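Long-range contacts in yeast Cdc13 OB4 (Candida glabrata, PDB 3RMH), which forms the C-terminal OB-fold dimerization domain of a telomere protein that probably binds DNA: residues H24-Y30 against L102-P108; V34-D38 against I49-L55; V39-D44 against L87-F92; N80-E85 against C122-R128. The protein carries 2 engineered substitutions. All blocks are in the same frame, centred on the assembly; numbering follows the deposited sequence.

Contact 1: H24-Y30 against L102-P108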
# COMPACT_ATOMS: atom_id res chain seq x y z
N HIS B 24 -2.15 -14.54 9.17
CA HIS B 24 -1.42 -14.72 10.41
C HIS B 24 0.07 -14.58 10.18
O HIS B 24 0.57 -14.91 9.10
CB HIS B 24 -1.73 -16.10 11.01
CG HIS B 24 -1.31 -17.24 10.14
ND1 HIS B 24 -1.72 -17.36 8.83
CD2 HIS B 24 -0.52 -18.31 10.39
CE1 HIS B 24 -1.20 -18.46 8.31
NE2 HIS B 24 -0.47 -19.05 9.23
N LEU B 25 0.78 -14.07 11.18
CA LEU B 25 2.22 -14.01 11.12
C LEU B 25 2.78 -15.41 10.94
O LEU B 25 2.56 -16.28 11.77
CB LEU B 25 2.80 -13.41 12.40
CG LEU B 25 2.46 -11.94 12.64
CD1 LEU B 25 3.26 -11.44 13.83
CD2 LEU B 25 2.77 -11.13 11.40
N THR B 26 3.48 -15.63 9.83
CA THR B 26 4.17 -16.89 9.65
C THR B 26 5.60 -16.67 10.11
O THR B 26 6.09 -15.53 10.20
CB THR B 26 4.15 -17.40 8.19
OG1 THR B 26 4.98 -16.56 7.35
CG2 THR B 26 2.73 -17.45 7.65
N PRO B 27 6.27 -17.77 10.39
CA PRO B 27 7.66 -17.76 10.80
C PRO B 27 8.50 -18.19 9.62
O PRO B 27 9.32 -19.11 9.72
CB PRO B 27 7.86 -18.70 11.95
N LYS B 28 8.28 -17.53 8.48
CA LYS B 28 8.98 -17.87 7.26
C LYS B 28 9.60 -16.65 6.60
O LYS B 28 9.12 -15.52 6.76
CB LYS B 28 8.04 -18.56 6.26
CG LYS B 28 7.66 -20.00 6.62
CD LYS B 28 6.59 -20.53 5.68
CE LYS B 28 6.28 -22.01 5.96
NZ LYS B 28 5.64 -22.23 7.29
N ILE B 29 10.68 -16.89 5.87
CA ILE B 29 11.32 -15.87 5.07
C ILE B 29 11.14 -16.33 3.64
O ILE B 29 11.46 -17.48 3.31
CB ILE B 29 12.81 -15.77 5.41
CG1 ILE B 29 12.97 -15.22 6.83
CG2 ILE B 29 13.53 -14.85 4.41
CD1 ILE B 29 14.34 -15.51 7.43
N TYR B 30 10.61 -15.44 2.81
CA TYR B 30 10.28 -15.78 1.44
C TYR B 30 11.30 -15.14 0.52
O TYR B 30 11.53 -13.93 0.58
CB TYR B 30 8.89 -15.26 1.10
CG TYR B 30 7.84 -15.81 2.04
CD1 TYR B 30 7.63 -15.24 3.28
CD2 TYR B 30 7.09 -16.92 1.68
CE1 TYR B 30 6.69 -15.75 4.16
CE2 TYR B 30 6.13 -17.43 2.56
CZ TYR B 30 5.94 -16.84 3.79
OH TYR B 30 5.00 -17.34 4.65
N LEU B 102 15.09 -10.36 -3.26
CA LEU B 102 14.85 -9.86 -1.92
C LEU B 102 14.45 -11.05 -1.05
O LEU B 102 13.91 -12.04 -1.54
CB LEU B 102 13.68 -8.88 -1.92
CG LEU B 102 13.83 -7.62 -2.76
CD1 LEU B 102 12.51 -6.88 -2.80
CD2 LEU B 102 14.92 -6.76 -2.18
N ARG B 103 14.72 -10.93 0.24
CA ARG B 103 14.27 -11.93 1.19
C ARG B 103 13.40 -11.17 2.16
O ARG B 103 13.88 -10.25 2.82
CB ARG B 103 15.46 -12.56 1.90
CG ARG B 103 16.30 -13.45 1.00
CD ARG B 103 17.39 -14.20 1.78
NE ARG B 103 18.42 -13.30 2.31
CZ ARG B 103 18.75 -13.21 3.60
NH1 ARG B 103 18.14 -13.97 4.50
NH2 ARG B 103 19.69 -12.37 3.98
N VAL B 104 12.12 -11.53 2.24
CA VAL B 104 11.17 -10.74 3.01
C VAL B 104 10.46 -11.56 4.09
O VAL B 104 10.40 -12.79 4.01
CB VAL B 104 10.13 -10.04 2.10
CG1 VAL B 104 10.83 -9.15 1.06
CG2 VAL B 104 9.23 -11.05 1.40
N PHE B 105 9.93 -10.87 5.10
CA PHE B 105 9.17 -11.50 6.17
C PHE B 105 8.07 -10.55 6.63
O PHE B 105 8.12 -9.34 6.35
CB PHE B 105 10.10 -11.92 7.33
CG PHE B 105 10.61 -10.75 8.14
CD1 PHE B 105 10.11 -10.49 9.41
CD2 PHE B 105 11.57 -9.91 7.62
CE1 PHE B 105 10.57 -9.41 10.14
CE2 PHE B 105 12.03 -8.82 8.34
CZ PHE B 105 11.54 -8.58 9.60
N GLN B 106 7.07 -11.09 7.32
CA GLN B 106 5.98 -10.28 7.88
C GLN B 106 6.40 -9.62 9.18
O GLN B 106 6.72 -10.30 10.17
CB GLN B 106 4.73 -11.11 8.16
CG GLN B 106 4.04 -11.68 6.95
CD GLN B 106 3.27 -12.93 7.28
OE1 GLN B 106 3.83 -13.88 7.81
NE2 GLN B 106 1.98 -12.93 6.98
N ARG B 107 6.37 -8.30 9.20
CA ARG B 107 6.66 -7.58 10.42
C ARG B 107 5.35 -7.06 11.02
O ARG B 107 4.57 -6.36 10.36
CB ARG B 107 7.62 -6.43 10.14
CG ARG B 107 8.03 -5.66 11.38
CD ARG B 107 8.97 -4.53 11.03
NE ARG B 107 10.19 -5.02 10.39
CZ ARG B 107 11.28 -5.39 11.06
NH1 ARG B 107 11.30 -5.33 12.38
NH2 ARG B 107 12.35 -5.82 10.40
N PRO B 108 5.09 -7.43 12.27
CA PRO B 108 3.88 -6.96 12.96
C PRO B 108 4.12 -5.57 13.55
O PRO B 108 5.23 -5.28 13.99
CB PRO B 108 3.74 -7.97 14.10
CG PRO B 108 5.16 -8.31 14.44
CD PRO B 108 5.92 -8.29 13.14
O HOH W 1 7.00 -13.84 7.81
O HOH W 2 6.87 -12.67 11.66

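Contact 2: V34-D38 against I49-L55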
# COMPACT_ATOMS: atom_id res chain seq x y z
N VAL B 34 11.97 -10.40 -8.07
CA VAL B 34 10.83 -9.60 -8.46
C VAL B 34 11.24 -8.28 -9.05
O VAL B 34 12.38 -7.84 -8.86
CB VAL B 34 9.89 -9.36 -7.25
CG1 VAL B 34 9.18 -10.64 -6.91
CG2 VAL B 34 10.69 -8.85 -6.05
N TYR B 35 10.32 -7.64 -9.78
CA TYR B 35 10.58 -6.33 -10.37
C TYR B 35 10.23 -5.24 -9.40
O TYR B 35 9.13 -5.23 -8.86
CB TYR B 35 9.73 -6.13 -11.62
CG TYR B 35 10.13 -7.04 -12.75
CD1 TYR B 35 11.10 -6.64 -13.65
CD2 TYR B 35 9.56 -8.29 -12.90
CE1 TYR B 35 11.49 -7.46 -14.70
CE2 TYR B 35 9.95 -9.12 -13.94
CZ TYR B 35 10.91 -8.70 -14.83
OH TYR B 35 11.29 -9.52 -15.87
N ILE B 36 11.15 -4.30 -9.20
CA ILE B 36 10.83 -3.11 -8.40
C ILE B 36 10.16 -2.12 -9.32
O ILE B 36 10.75 -1.70 -10.31
CB ILE B 36 12.11 -2.48 -7.82
CG1 ILE B 36 12.75 -3.44 -6.80
CG2 ILE B 36 11.80 -1.10 -7.23
CD1 ILE B 36 14.09 -3.00 -6.25
N ILE B 37 8.92 -1.72 -9.02
CA ILE B 37 8.23 -0.80 -9.93
C ILE B 37 7.98 0.59 -9.37
O ILE B 37 7.61 1.49 -10.10
CB ILE B 37 6.89 -1.38 -10.40
CG1 ILE B 37 6.03 -1.75 -9.19
CG2 ILE B 37 7.14 -2.57 -11.31
CD1 ILE B 37 4.63 -2.13 -9.55
N ASP B 38 8.15 0.77 -8.06
CA ASP B 38 7.97 2.10 -7.49
C ASP B 38 8.73 2.15 -6.20
O ASP B 38 8.82 1.16 -5.48
CB ASP B 38 6.47 2.38 -7.25
CG ASP B 38 6.16 3.87 -7.17
OD1 ASP B 38 7.04 4.69 -7.50
OD2 ASP B 38 5.02 4.22 -6.80
N ILE B 49 9.01 0.15 -1.03
CA ILE B 49 9.36 -0.41 -2.34
C ILE B 49 8.24 -1.32 -2.81
O ILE B 49 7.92 -2.30 -2.14
CB ILE B 49 10.65 -1.23 -2.22
CG1 ILE B 49 11.78 -0.37 -1.65
CG2 ILE B 49 11.07 -1.86 -3.56
CD1 ILE B 49 13.04 -1.16 -1.34
N LYS B 50 7.64 -1.02 -3.96
CA LYS B 50 6.59 -1.88 -4.52
C LYS B 50 7.19 -2.85 -5.54
O LYS B 50 7.92 -2.44 -6.43
CB LYS B 50 5.48 -1.05 -5.18
CG LYS B 50 4.66 -0.20 -4.17
CD LYS B 50 3.42 0.41 -4.82
CE LYS B 50 2.63 1.28 -3.84
NZ LYS B 50 3.32 2.57 -3.55
N VAL B 51 6.87 -4.13 -5.39
CA VAL B 51 7.41 -5.16 -6.28
C VAL B 51 6.31 -6.06 -6.84
O VAL B 51 5.27 -6.25 -6.19
CB VAL B 51 8.47 -6.05 -5.57
CG1 VAL B 51 9.60 -5.20 -5.00
CG2 VAL B 51 7.83 -6.89 -4.45
N VAL B 52 6.55 -6.58 -8.03
CA VAL B 52 5.65 -7.48 -8.75
C VAL B 52 6.43 -8.66 -9.34
O VAL B 52 7.63 -8.55 -9.58
CB VAL B 52 4.91 -6.75 -9.89
CG1 VAL B 52 4.17 -5.54 -9.34
CG2 VAL B 52 5.90 -6.33 -11.00
N ASN B 53 5.75 -9.79 -9.57
CA ASN B 53 6.41 -10.94 -10.16
C ASN B 53 6.71 -10.74 -11.65
O ASN B 53 7.75 -11.18 -12.15
CB ASN B 53 5.60 -12.23 -9.92
CG ASN B 53 5.56 -12.66 -8.44
OD1 ASN B 53 4.49 -12.74 -7.84
ND2 ASN B 53 6.73 -12.94 -7.86
N GLU B 54 5.80 -10.08 -12.37
CA GLU B 54 5.97 -9.82 -13.81
C GLU B 54 5.53 -8.40 -14.16
O GLU B 54 4.57 -7.88 -13.61
CB GLU B 54 5.13 -10.81 -14.62
CG GLU B 54 5.54 -12.25 -14.45
CD GLU B 54 6.86 -12.57 -15.12
OE1 GLU B 54 7.19 -11.90 -16.13
OE2 GLU B 54 7.57 -13.48 -14.64
N LEU B 55 6.24 -7.76 -15.09
CA LEU B 55 5.78 -6.47 -15.58
C LEU B 55 4.52 -6.72 -16.42
O LEU B 55 4.42 -7.74 -17.08
CB LEU B 55 6.87 -5.78 -16.39
CG LEU B 55 8.12 -5.45 -15.57
CD1 LEU B 55 9.26 -4.98 -16.47
CD2 LEU B 55 7.79 -4.41 -14.51

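Contact 3: V39-D44 against L87-F92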
# COMPACT_ATOMS: atom_id res chain seq x y z
N VAL B 39 9.31 3.30 -5.91
CA VAL B 39 9.92 3.53 -4.62
C VAL B 39 9.44 4.86 -4.09
O VAL B 39 9.36 5.84 -4.82
CB VAL B 39 11.46 3.51 -4.70
CG1 VAL B 39 12.04 3.79 -3.33
CG2 VAL B 39 11.98 2.17 -5.23
N GLU B 40 9.10 4.90 -2.81
CA GLU B 40 8.69 6.13 -2.20
C GLU B 40 9.52 6.35 -0.95
O GLU B 40 9.79 5.40 -0.21
CB GLU B 40 7.20 6.08 -1.86
CG GLU B 40 6.70 7.29 -1.11
CD GLU B 40 5.20 7.46 -1.25
OE1 GLU B 40 4.52 6.48 -1.65
OE2 GLU B 40 4.71 8.58 -0.98
N ILE B 41 9.96 7.58 -0.75
CA ILE B 41 10.76 7.93 0.41
C ILE B 41 9.99 8.89 1.31
O ILE B 41 9.41 9.86 0.83
CB ILE B 41 12.07 8.58 0.00
CG1 ILE B 41 12.92 7.59 -0.82
CG2 ILE B 41 12.84 9.04 1.23
CD1 ILE B 41 14.09 8.27 -1.54
N VAL B 42 9.98 8.61 2.61
CA VAL B 42 9.37 9.51 3.59
C VAL B 42 10.46 10.05 4.50
O VAL B 42 10.88 9.39 5.45
CB VAL B 42 8.30 8.79 4.42
CG1 VAL B 42 7.69 9.73 5.44
CG2 VAL B 42 7.22 8.22 3.52
N TYR B 43 10.94 11.26 4.19
CA TYR B 43 12.04 11.88 4.92
C TYR B 43 13.24 10.95 4.99
O TYR B 43 13.63 10.36 3.99
CB TYR B 43 11.57 12.28 6.32
CG TYR B 43 10.27 13.05 6.30
CD1 TYR B 43 10.26 14.44 6.32
CD2 TYR B 43 9.06 12.39 6.24
CE1 TYR B 43 9.07 15.15 6.28
CE2 TYR B 43 7.86 13.08 6.20
CZ TYR B 43 7.87 14.46 6.23
OH TYR B 43 6.68 15.14 6.19
N ASP B 44 13.83 10.83 6.18
CA ASP B 44 14.90 9.86 6.40
C ASP B 44 14.39 8.77 7.32
O ASP B 44 15.18 8.09 8.00
CB ASP B 44 16.13 10.54 6.99
CG ASP B 44 15.80 11.42 8.18
OD1 ASP B 44 14.78 11.16 8.85
OD2 ASP B 44 16.56 12.39 8.43
N LEU B 87 20.54 9.46 1.33
CA LEU B 87 19.20 9.05 0.92
C LEU B 87 18.59 10.04 -0.08
O LEU B 87 18.09 11.09 0.31
CB LEU B 87 18.27 8.90 2.13
CG LEU B 87 16.83 8.49 1.81
CD1 LEU B 87 16.78 7.17 1.03
CD2 LEU B 87 15.99 8.38 3.08
N THR B 88 18.65 9.69 -1.37
CA THR B 88 17.97 10.46 -2.41
C THR B 88 17.24 9.50 -3.35
O THR B 88 17.59 8.33 -3.43
CB THR B 88 18.93 11.29 -3.25
OG1 THR B 88 19.91 10.43 -3.85
CG2 THR B 88 19.63 12.33 -2.39
N MET B 89 16.25 10.00 -4.08
CA MET B 89 15.52 9.14 -5.00
C MET B 89 16.44 8.59 -6.08
O MET B 89 16.22 7.51 -6.62
CB MET B 89 14.36 9.90 -5.65
CG MET B 89 13.37 8.99 -6.37
SD MET B 89 12.54 7.84 -5.24
CE MET B 89 11.66 8.99 -4.19
N ASP B 90 17.49 9.34 -6.39
CA ASP B 90 18.38 8.97 -7.49
C ASP B 90 19.03 7.60 -7.29
O ASP B 90 19.33 6.91 -8.26
CB ASP B 90 19.45 10.04 -7.70
CG ASP B 90 18.85 11.42 -7.96
OD1 ASP B 90 17.73 11.49 -8.52
OD2 ASP B 90 19.49 12.42 -7.59
N ILE B 91 19.25 7.20 -6.04
CA ILE B 91 19.91 5.91 -5.83
C ILE B 91 19.03 4.75 -6.28
O ILE B 91 19.53 3.66 -6.55
CB ILE B 91 20.37 5.68 -4.37
CG1 ILE B 91 19.17 5.47 -3.44
CG2 ILE B 91 21.30 6.81 -3.91
CD1 ILE B 91 19.56 5.15 -2.01
N PHE B 92 17.72 4.97 -6.36
CA PHE B 92 16.82 3.91 -6.78
C PHE B 92 16.64 3.78 -8.30
O PHE B 92 16.22 2.74 -8.81
CB PHE B 92 15.47 4.05 -6.08
CG PHE B 92 15.58 3.96 -4.58
CD1 PHE B 92 15.71 2.73 -3.95
CD2 PHE B 92 15.60 5.11 -3.80
CE1 PHE B 92 15.83 2.64 -2.58
CE2 PHE B 92 15.72 5.02 -2.43
CZ PHE B 92 15.83 3.79 -1.82

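Contact 4: N80-E85 against C122-R128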
# COMPACT_ATOMS: atom_id res chain seq x y z
N ASN B 80 21.02 1.31 8.04
CA ASN B 80 21.61 0.02 7.68
C ASN B 80 21.46 -0.21 6.18
O ASN B 80 22.38 -0.71 5.52
CB ASN B 80 20.97 -1.13 8.46
CG ASN B 80 21.23 -1.05 9.95
OD1 ASN B 80 22.19 -0.41 10.39
ND2 ASN B 80 20.38 -1.70 10.75
N PHE B 81 20.31 0.15 5.63
CA PHE B 81 20.10 0.02 4.19
C PHE B 81 21.06 0.89 3.38
O PHE B 81 21.59 0.44 2.36
CB PHE B 81 18.65 0.35 3.81
CG PHE B 81 18.42 0.40 2.31
CD1 PHE B 81 18.48 1.61 1.62
CD2 PHE B 81 18.17 -0.75 1.59
CE1 PHE B 81 18.29 1.66 0.25
CE2 PHE B 81 17.96 -0.71 0.22
CZ PHE B 81 18.02 0.50 -0.46
N LEU B 82 21.29 2.12 3.82
CA LEU B 82 22.11 3.06 3.05
C LEU B 82 23.62 2.83 3.20
O LEU B 82 24.38 2.98 2.24
CB LEU B 82 21.80 4.50 3.45
CG LEU B 82 20.37 5.02 3.27
CD1 LEU B 82 20.19 6.29 4.10
CD2 LEU B 82 20.03 5.25 1.80
N GLY B 83 24.05 2.50 4.41
CA GLY B 83 25.48 2.51 4.68
C GLY B 83 26.02 3.92 4.51
O GLY B 83 25.47 4.87 5.07
N ASP B 84 27.09 4.06 3.73
CA ASP B 84 27.75 5.35 3.52
C ASP B 84 27.16 6.11 2.33
O ASP B 84 27.90 6.74 1.57
CB ASP B 84 29.25 5.16 3.29
CG ASP B 84 30.01 4.86 4.56
OD1 ASP B 84 29.72 5.49 5.60
OD2 ASP B 84 30.90 3.99 4.53
N GLU B 85 25.85 6.04 2.17
CA GLU B 85 25.20 6.65 1.02
C GLU B 85 24.10 7.61 1.47
O GLU B 85 23.37 7.31 2.41
CB GLU B 85 24.62 5.56 0.11
CG GLU B 85 24.14 6.05 -1.24
CD GLU B 85 25.28 6.28 -2.22
OE1 GLU B 85 26.34 5.63 -2.07
OE2 GLU B 85 25.12 7.11 -3.13
N CYS B 122 18.98 -6.21 3.53
CA CYS B 122 18.91 -5.54 2.24
C CYS B 122 19.68 -4.23 2.33
O CYS B 122 19.47 -3.46 3.26
CB CYS B 122 17.44 -5.28 1.90
SG CYS B 122 17.17 -4.52 0.30
N THR B 123 20.60 -4.00 1.40
CA THR B 123 21.35 -2.75 1.38
C THR B 123 21.43 -2.22 -0.04
O THR B 123 21.29 -2.99 -1.00
CB THR B 123 22.79 -2.89 1.94
OG1 THR B 123 23.60 -3.66 1.04
CG2 THR B 123 22.79 -3.52 3.33
N ILE B 124 21.63 -0.92 -0.19
CA ILE B 124 21.75 -0.35 -1.56
C ILE B 124 23.00 -0.87 -2.27
O ILE B 124 22.98 -1.10 -3.49
CB ILE B 124 21.71 1.20 -1.55
CG1 ILE B 124 21.70 1.75 -2.99
CG2 ILE B 124 22.90 1.78 -0.78
CD1 ILE B 124 20.40 1.47 -3.74
N GLN B 125 24.08 -1.07 -1.53
CA GLN B 125 25.29 -1.64 -2.12
C GLN B 125 25.04 -3.04 -2.66
O GLN B 125 25.47 -3.38 -3.75
CB GLN B 125 26.46 -1.66 -1.13
CG GLN B 125 26.96 -0.29 -0.71
CD GLN B 125 26.11 0.35 0.38
OE1 GLN B 125 25.18 -0.27 0.92
NE2 GLN B 125 26.42 1.59 0.71
N GLU B 126 24.33 -3.86 -1.90
CA GLU B 126 24.03 -5.21 -2.35
C GLU B 126 23.11 -5.24 -3.58
O GLU B 126 23.29 -6.06 -4.46
CB GLU B 126 23.44 -6.05 -1.22
CG GLU B 126 23.66 -7.53 -1.41
CD GLU B 126 22.65 -8.13 -2.35
OE1 GLU B 126 21.53 -7.57 -2.42
OE2 GLU B 126 22.96 -9.15 -3.00
N LEU B 127 22.10 -4.36 -3.63
CA LEU B 127 21.21 -4.30 -4.79
C LEU B 127 22.00 -3.84 -6.01
O LEU B 127 21.76 -4.30 -7.13
CB LEU B 127 20.03 -3.35 -4.54
CG LEU B 127 18.98 -3.82 -3.54
CD1 LEU B 127 17.96 -2.72 -3.22
CD2 LEU B 127 18.27 -5.08 -4.03
N ARG B 128 22.93 -2.93 -5.79
CA ARG B 128 23.79 -2.45 -6.88
C ARG B 128 24.66 -3.58 -7.42
O ARG B 128 24.90 -3.67 -8.62
CB ARG B 128 24.68 -1.30 -6.41
CG ARG B 128 24.00 0.05 -6.36
CD ARG B 128 24.88 1.09 -5.69
NE ARG B 128 24.23 2.39 -5.64
CZ ARG B 128 24.61 3.39 -4.84
NH1 ARG B 128 25.65 3.22 -4.04
NH2 ARG B 128 23.96 4.54 -4.86

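Contact 1: H24-Y30 against L102-P108
Gln106 is gripped by the loop of residues 24-26, just where strand 28-42 of the OB fold begins to pair antiparallel with strand 99-108. This is the tight part of the contact. The amide of Gln106 is buried, and two donors hold its oxygen. Thr26 N reaches Gln106 OE1 at 2.7 Å and nearly straight (171°). Thr26 OG1 reaches the same Gln106 OE1 at 3.0 Å, from the other face of the amide plane. The first torsion of Gln106 sets CG anti to the carbonyl carbon (chi1 -66°), and the chain runs on extended into the loop. The other end of the amide is held less well: Gln106 NE2 meets His24 O at 3.2 Å, bent and from above the carbonyl plane.

Further along, Tyr30 and Val104 form a hydrogen-bonded pair, with Tyr30 N to Val104 O at 2.9 Å. Trp117 meets the Tyr30 ring beyond this pair.

Leu25 CD1 rests on Pro108 CB at 3.5 Å. Tyr61 of the second subunit packs on both residues, so this patch reaches the dimer interface.

The looser side has the exposed, poorly ordered His24 ring and two waters. The waters lie between loop and strand. One accepts from Gln106 N at 2.8 Å. A second makes a weak bond to Thr26 O and donates to Gln106 O at 2.8 Å.

Contact 2: V34-D38 against I49-L55
Ile37 meets Lys50 and Val52 at a beta bulge in the hairpin of strands 28-42 and 46-52, part of the OB barrel. The register slips by one residue between the Ile36-Val51 and Asp38-Lys50 pairs. Ile37 is the extra residue, and its backbone departs from extended strand values. Ile37 N still bonds Lys50 O at 2.9 Å.

At CB the side chain of Ile37 forks. CG1 stands between the backbone N and the carbonyl carbon (chi1 55°), which brings Ile37 CG1 to 3.4 Å from Lys50 O. The CG2 branch turns to Leu55, with Ile37 CG2 to Leu55 CD2 at 3.7 Å. The tip, Ile37 CD1, presses on Val52 CG1 at 3.4 Å, tighter than a usual carbon contact. Ile114 of the second subunit also packs on Ile37, so the bulge takes part in the dimer interface.

Leu55 also serves Tyr35. Leu55 CG lies over one face of the Tyr35 ring, 3.9 Å from its centroid, a CH-pi contact. At the ring edge, Tyr35 CD2 is 3.5 Å from Asn53 O. Ile36, Ile49 and Val51 gather on the buried face, where Val34 CG2 meets Val51 CB at 3.6 Å. At the far end Asp38 and Lys50 run alongside each other, with OD2 of Asp38 and NZ of Lys50 4.0 Å apart, too long for a salt bridge.

Contact 3: V39-D44 against L87-F92
Phe92 N bonds Met89 O at 3.0 Å, closing a tight turn, i to i+3, within the linker. Met89 and Phe92 both meet Val39 and Ile41. The linker joins helix 75-82 to strand 99-108 of the OB fold. It packs here on the last part of the long strand 28-42. The contact itself is apolar.

Phe92 carries the inner half. Val39 CG1 sits over the centre of the Phe92 ring in a CH-pi contact, 3.7 Å from the centroid and only 7° off the normal. Val39 has this methyl anti to its backbone N (chi1 178°), which sends it out over the ring. Ile91 CG1 lies on the opposite face, so the ring is clamped between the two. Ile47 of the neighbouring strand also packs on Val39 and Phe92.

Ile41 carries the outer half. Ile41 CD1 touches both Met89 CE, at 3.7 Å, and Phe92 CE2, also at 3.7 Å. The Met89 chain bends at chi2 and chi3, folding its methyl back along Ile41. Met89 and Ile41 lie alongside, their tips pointing opposite ways. Met89 is itself exposed, so this is the solvent side of the cluster. Glu40, between Val39 and Ile41 in the strand, points away and forms a salt bridge with Arg48 of the second subunit. At the turn end, Ile41 CG2 meets Leu87 CD2 at 3.7 Å.

Contact 4: N80-E85 against C122-R128
Phe81 holds its CG anti to the backbone N (chi1 172°), which lays the ring beside Cys122, Thr123 and Ile124 at the capped start of helix 124-134. Glu85 bends at its second torsion (chi2 78°), turning its carboxylate to the extended arm of Arg128. The contact joins the end of helix 75-82, the helix that precedes strand 99-108 of the OB fold, to the C-terminal helix.

Thr123 is the N-cap. Thr123 OG1 accepts from Glu126 N at 3.0 Å. The first N-H of the helix, that of Ile124, bonds Phe81 O, with Ile124 N to Phe81 O at 2.9 Å. The same nitrogen lies over one face of the Phe81 ring, offset toward the rim. Cys122 SG comes at the edge of the Phe81 ring, 5.1 Å from its centroid, a sulfur-aromatic contact. Leu127 CD1 also meets the edge, at 4.0 Å from Phe81 CE2.

A second carbonyl of the helix end is held by a side chain. Gln125 curls back, and Gln125 NE2 reaches Leu82 O at 2.9 Å, close to its own amide plane. Gly83 then leaves the helix with positive phi.

On the outer side Glu85 and Arg128 form a salt bridge, with carboxylate and guanidinium planes 88° apart. Ile124 CG1 lies against one face of the guanidinium. Arg128 NH2 makes a weak bond to Glu85 OE2. The main bond runs from Arg128 NH1 to Glu85 OE1 at 3.2 Å; it lies in the guanidinium plane but comes from above the carboxylate.

In the fold
From the N terminus, the chain opens contact 1 at residues 24-30, then contacts 2 and 3 along the same strand, 28-42. Contact 2 closes first, at 49-55, as a hairpin. Contact 4 opens at 80-85. Contact 3 closes next, at 87-92, and contact 1 follows at 102-108. Contact 4 closes last, at 122-128. Contacts 2 and 3 are both nested inside contact 1. Contact 3 crosses contacts 2 and 4, and contact 4 crosses contact 1. Contacts 1 and 2 bind barrel strands together. Contact 3 fixes the linker to the barrel, and contact 4 joins helix 75-82 to helix 124-134. Phe92 and Phe81 touch between contacts 3 and 4; Leu102 links contact 1 to contacts 2 and 4.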